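Long-range contacts in galactose mutarotase related enzyme (Lactobacillus acidophilus, PDB 3DCD), which probably binds carbohydrate and may act as an isomerase of the aldose 1-epimerase type, although its function has not been established: residues 207-212 with 229-234; 142-147 with 252-257. One frame throughout, in Å; residues are numbered along the deposited sequence.

Contact 1 (207-212 with 229-234); sequences YELRGN and VWTRDA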
# COMPACT_ATOMS: atom_id res chain seq x y z
N TYR A 207 9.98 -2.93 -7.01
CA TYR A 207 10.97 -2.03 -7.59
C TYR A 207 11.61 -1.13 -6.54
O TYR A 207 10.93 -0.58 -5.67
CB TYR A 207 10.37 -1.19 -8.73
CG TYR A 207 9.78 -2.06 -9.84
CD1 TYR A 207 10.61 -2.73 -10.74
CD2 TYR A 207 8.39 -2.22 -9.95
CE1 TYR A 207 10.07 -3.54 -11.73
CE2 TYR A 207 7.84 -3.03 -10.94
CZ TYR A 207 8.68 -3.66 -11.84
OH TYR A 207 8.13 -4.45 -12.82
N GLU A 208 12.94 -1.05 -6.60
CA GLU A 208 13.71 -0.15 -5.77
C GLU A 208 13.53 1.25 -6.32
O GLU A 208 13.79 1.48 -7.50
CB GLU A 208 15.19 -0.57 -5.80
CG GLU A 208 15.45 -1.90 -5.04
CD GLU A 208 16.92 -2.28 -4.98
OE1 GLU A 208 17.76 -1.59 -5.61
OE2 GLU A 208 17.22 -3.29 -4.30
N LEU A 209 13.07 2.16 -5.46
CA LEU A 209 12.85 3.56 -5.83
C LEU A 209 13.94 4.46 -5.26
O LEU A 209 14.54 4.14 -4.23
CB LEU A 209 11.49 4.02 -5.33
CG LEU A 209 10.28 3.27 -5.90
CD1 LEU A 209 8.98 3.80 -5.33
CD2 LEU A 209 10.26 3.39 -7.41
N ARG A 210 14.18 5.57 -5.96
CA ARG A 210 15.17 6.55 -5.56
C ARG A 210 14.53 7.93 -5.68
O ARG A 210 13.71 8.15 -6.58
CB ARG A 210 16.38 6.44 -6.49
CG ARG A 210 17.10 5.08 -6.44
CD ARG A 210 18.25 5.02 -7.47
NE ARG A 210 19.21 6.11 -7.24
CZ ARG A 210 20.13 6.12 -6.28
NH1 ARG A 210 20.26 5.09 -5.46
NH2 ARG A 210 20.93 7.18 -6.17
N GLY A 211 14.92 8.86 -4.79
CA GLY A 211 14.42 10.23 -4.81
C GLY A 211 12.97 10.34 -4.35
O GLY A 211 12.41 9.37 -3.83
N ASN A 212 12.34 11.49 -4.58
CA ASN A 212 10.95 11.66 -4.14
C ASN A 212 9.95 12.10 -5.21
O ASN A 212 8.87 12.63 -4.90
CB ASN A 212 10.86 12.58 -2.91
CG ASN A 212 11.72 13.83 -3.05
OD1 ASN A 212 12.41 14.22 -2.10
ND2 ASN A 212 11.70 14.45 -4.23
N VAL A 229 -0.30 7.28 -8.79
CA VAL A 229 0.15 7.13 -7.41
C VAL A 229 1.52 7.80 -7.26
O VAL A 229 2.50 7.35 -7.88
CB VAL A 229 0.24 5.64 -6.97
CG1 VAL A 229 0.69 5.54 -5.53
CG2 VAL A 229 -1.14 4.96 -7.11
N TRP A 230 1.57 8.85 -6.46
CA TRP A 230 2.82 9.55 -6.18
C TRP A 230 3.36 8.94 -4.88
O TRP A 230 2.71 9.02 -3.82
CB TRP A 230 2.55 11.05 -6.00
CG TRP A 230 1.81 11.66 -7.17
CD1 TRP A 230 0.50 11.40 -7.56
CD2 TRP A 230 2.31 12.62 -8.10
NE1 TRP A 230 0.18 12.13 -8.67
CE2 TRP A 230 1.26 12.90 -9.02
CE3 TRP A 230 3.53 13.28 -8.24
CZ2 TRP A 230 1.41 13.81 -10.08
CZ3 TRP A 230 3.68 14.19 -9.30
CH2 TRP A 230 2.63 14.45 -10.20
N THR A 231 4.55 8.33 -4.95
CA THR A 231 5.05 7.52 -3.83
C THR A 231 5.97 8.31 -2.91
O THR A 231 6.55 7.74 -1.97
CB THR A 231 5.81 6.28 -4.34
OG1 THR A 231 6.85 6.71 -5.23
CG2 THR A 231 4.85 5.32 -5.12
N ARG A 232 6.10 9.61 -3.18
CA ARG A 232 6.94 10.50 -2.37
C ARG A 232 8.30 9.83 -2.13
O ARG A 232 8.97 9.43 -3.09
CB ARG A 232 6.20 10.85 -1.07
CG ARG A 232 4.83 11.51 -1.32
CD ARG A 232 4.21 12.06 -0.03
NE ARG A 232 2.76 12.25 -0.15
CZ ARG A 232 1.93 12.28 0.89
NH1 ARG A 232 2.40 12.14 2.12
NH2 ARG A 232 0.64 12.46 0.71
N ASP A 233 8.71 9.68 -0.87
CA ASP A 233 10.04 9.14 -0.58
C ASP A 233 10.07 7.64 -0.31
O ASP A 233 11.03 7.13 0.28
CB ASP A 233 10.69 9.91 0.58
CG ASP A 233 9.90 9.81 1.89
OD1 ASP A 233 8.79 9.22 1.96
OD2 ASP A 233 10.43 10.34 2.89
N ALA A 234 9.02 6.91 -0.72
CA ALA A 234 9.04 5.44 -0.50
C ALA A 234 10.29 4.86 -1.17
O ALA A 234 10.57 5.18 -2.32
CB ALA A 234 7.78 4.78 -1.08
O HOH W 1 12.81 6.78 -3.15
O HOH W 2 5.89 11.57 -5.55
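L209 packs on T231 and A234 with its CB and CD1. With CD1 anti to CA (chi2 179°), the methyl extends to 3.6 Å from T231 OG1, the two side chains crossing at about a right angle. T231 holds OG1 between its backbone N and carbonyl carbon (chi1 56°), and this hydroxyl also has a weak hydrogen bond with N214 O. The backbone oxygen of A234 sits against the base of the leucine, with L209 CB 3.4 Å from A234 O.

T231 to A234 form a type II' beta turn, closed by the bond from A234 N to T231 O at 2.9 Å; R232 supplies the positive phi of its second position. The segments share no direct hydrogen bond; the polar approach with favourable geometry is a CH...O contact, N212 CA lying 3.2 Å from R232 O with 146° at the hydrogen. Two waters bridge the segments. One donates to both G211 O (2.7 Å) and A234 O (2.9 Å). The other accepts from R232 N and donates to N212 O, in plane at the edge of the W230 ring. The polar ends of the turn residues are engaged away from 207-212: R232 NH2 with S288 OG, and D233 with W256.

This is packing of a turn against a loop at the margin of the fold. Strand 205-208 pairs with 236-240 in one sheet, while strand 226-232 lies between 214-220 and 282-292 in the other. L209 also packs on M163 of strand 159-164 and R169 of strand 169-175.

Contact 2 (142-147 with 252-257); sequences GHPGFN and IEPWWG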
# COMPACT_ATOMS: atom_id res chain seq x y z
N GLY A 142 1.37 1.20 2.09
CA GLY A 142 0.00 1.18 1.56
C GLY A 142 -0.16 0.02 0.59
O GLY A 142 0.83 -0.58 0.14
N HIS A 143 -1.41 -0.31 0.27
CA HIS A 143 -1.72 -1.51 -0.53
C HIS A 143 -3.07 -1.31 -1.28
O HIS A 143 -3.88 -2.23 -1.34
CB HIS A 143 -1.77 -2.71 0.44
CG HIS A 143 -1.64 -4.07 -0.19
ND1 HIS A 143 -2.46 -4.52 -1.20
CD2 HIS A 143 -0.86 -5.13 0.14
CE1 HIS A 143 -2.15 -5.76 -1.51
NE2 HIS A 143 -1.19 -6.17 -0.70
N PRO A 144 -3.31 -0.11 -1.86
CA PRO A 144 -4.62 0.09 -2.51
C PRO A 144 -4.82 -0.85 -3.71
O PRO A 144 -3.91 -0.99 -4.52
CB PRO A 144 -4.56 1.54 -2.99
CG PRO A 144 -3.10 1.87 -3.07
CD PRO A 144 -2.46 1.09 -1.97
N GLY A 145 -6.00 -1.48 -3.82
CA GLY A 145 -6.37 -2.22 -5.04
C GLY A 145 -7.28 -1.37 -5.92
O GLY A 145 -8.29 -0.86 -5.43
N PHE A 146 -6.91 -1.22 -7.20
CA PHE A 146 -7.67 -0.41 -8.17
C PHE A 146 -8.32 -1.27 -9.22
O PHE A 146 -7.64 -2.08 -9.86
CB PHE A 146 -6.74 0.57 -8.89
CG PHE A 146 -5.97 1.45 -7.97
CD1 PHE A 146 -4.59 1.33 -7.89
CD2 PHE A 146 -6.63 2.36 -7.14
CE1 PHE A 146 -3.85 2.15 -7.01
CE2 PHE A 146 -5.91 3.18 -6.26
CZ PHE A 146 -4.51 3.08 -6.20
N ASN A 147 -9.63 -1.07 -9.43
CA ASN A 147 -10.35 -1.72 -10.54
C ASN A 147 -9.75 -1.40 -11.90
O ASN A 147 -9.30 -0.29 -12.13
CB ASN A 147 -11.81 -1.25 -10.59
CG ASN A 147 -12.64 -1.75 -9.43
OD1 ASN A 147 -13.56 -1.06 -8.99
ND2 ASN A 147 -12.37 -2.95 -8.97
N ILE A 252 -1.04 -1.09 -6.34
CA ILE A 252 0.22 -0.31 -6.42
C ILE A 252 0.51 0.05 -4.98
O ILE A 252 -0.25 0.79 -4.35
CB ILE A 252 0.05 0.94 -7.31
CG1 ILE A 252 -0.34 0.52 -8.73
CG2 ILE A 252 1.34 1.80 -7.29
CD1 ILE A 252 -0.71 1.67 -9.67
N GLU A 253 1.59 -0.51 -4.44
CA GLU A 253 1.84 -0.51 -3.00
C GLU A 253 3.13 0.26 -2.61
O GLU A 253 4.22 -0.32 -2.67
CB GLU A 253 1.96 -1.95 -2.49
CG GLU A 253 0.92 -2.95 -3.04
CD GLU A 253 1.25 -4.40 -2.66
OE1 GLU A 253 1.88 -4.63 -1.59
OE2 GLU A 253 0.85 -5.31 -3.41
N PRO A 254 3.01 1.53 -2.19
CA PRO A 254 4.22 2.25 -1.73
C PRO A 254 4.63 1.72 -0.36
O PRO A 254 3.80 1.61 0.53
CB PRO A 254 3.75 3.72 -1.65
CG PRO A 254 2.41 3.76 -2.41
CD PRO A 254 1.82 2.38 -2.12
N TRP A 255 5.91 1.39 -0.21
CA TRP A 255 6.41 0.69 0.95
C TRP A 255 7.59 1.43 1.57
O TRP A 255 8.54 1.79 0.86
CB TRP A 255 6.95 -0.69 0.56
CG TRP A 255 5.96 -1.75 0.12
CD1 TRP A 255 4.60 -1.78 0.32
CD2 TRP A 255 6.31 -2.97 -0.54
NE1 TRP A 255 4.07 -2.96 -0.22
CE2 TRP A 255 5.10 -3.70 -0.75
CE3 TRP A 255 7.53 -3.52 -0.97
CZ2 TRP A 255 5.09 -4.94 -1.39
CZ3 TRP A 255 7.51 -4.76 -1.61
CH2 TRP A 255 6.30 -5.46 -1.81
N TRP A 256 7.53 1.59 2.89
CA TRP A 256 8.63 2.04 3.73
C TRP A 256 9.00 0.84 4.64
O TRP A 256 8.92 0.91 5.86
CB TRP A 256 8.19 3.24 4.56
CG TRP A 256 7.97 4.47 3.73
CD1 TRP A 256 8.87 5.48 3.49
CD2 TRP A 256 6.78 4.81 2.98
NE1 TRP A 256 8.32 6.43 2.65
CE2 TRP A 256 7.04 6.03 2.31
CE3 TRP A 256 5.53 4.18 2.80
CZ2 TRP A 256 6.08 6.66 1.48
CZ3 TRP A 256 4.58 4.80 1.98
CH2 TRP A 256 4.86 6.02 1.32
N GLY A 257 9.36 -0.27 4.00
CA GLY A 257 9.57 -1.54 4.70
C GLY A 257 9.51 -2.61 3.64
O GLY A 257 9.06 -2.34 2.53
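Residues 142-146 run antiparallel to 252-255, their directions 178° apart. G142 N donates to P254 O at 2.9 Å, and a weak bond runs from I252 N to P144 O at 3.4 Å. Between them H143 and E253 form a non-hydrogen-bonded pair, CA to CA 4.4 Å. The return bonds are missing because both partners are prolines: I252 O meets P144 CD at 3.3 Å instead, and neither it nor G142 O, both buried, has a polar partner in the model.

H143 and E253 project side by side. With CG of H143 anti to the backbone N (chi1 -162°), the imidazole stacks on the carboxylate, the planes 20° apart and E253 CD 3.5 Å above the ring centre. The pair is therefore face to face, not bonded through NE2. E253 OE1 accepts a weak bond from W255 NE1 at 3.1 Å. An alanine at H143 would strip the imidazole from one face of the E253 carboxylate, which would probably be less restrained, with the weak W255 bond remaining. F146 instead offers a ring edge, its CE1 4.1 Å from I252 CB, the side chains crossing nearly perpendicularly.

With H73 beside it and E253 against its face, H143 is consistent with the two-histidine, one-glutamate site of galactose mutarotases, so this is probably the sugar pocket. Strands 136-147 and 249-256 are neighbours in one sheet, with 236-240 beyond 249-256. F146, I252 and P254 pack on the second sheet, through strands 226-232 and 282-292, whereas H143 also meets the W42 ring.

Contact 1 is nested within contact 2 along the chain: 142-147 comes first, then 207-212, 229-234 and 252-257. Their centres lie about 12 Å apart, contact 2 about 2 Å from the centre of the chain and contact 1 about 12 Å from it. Strands 136-147, 249-256, 236-240 and 205-208 are successive neighbours in one antiparallel sheet, so both contacts reach it; 229-234 begins on strand 226-232 of the larger sheet and continues into the turn. The contacts touch directly, with D233 OD1 2.9 Å from W256 NE1 in a probable hydrogen bond and A234 CB packed on W255 O. The peripheral turn is thereby tied to the strand that bears E253 in the core.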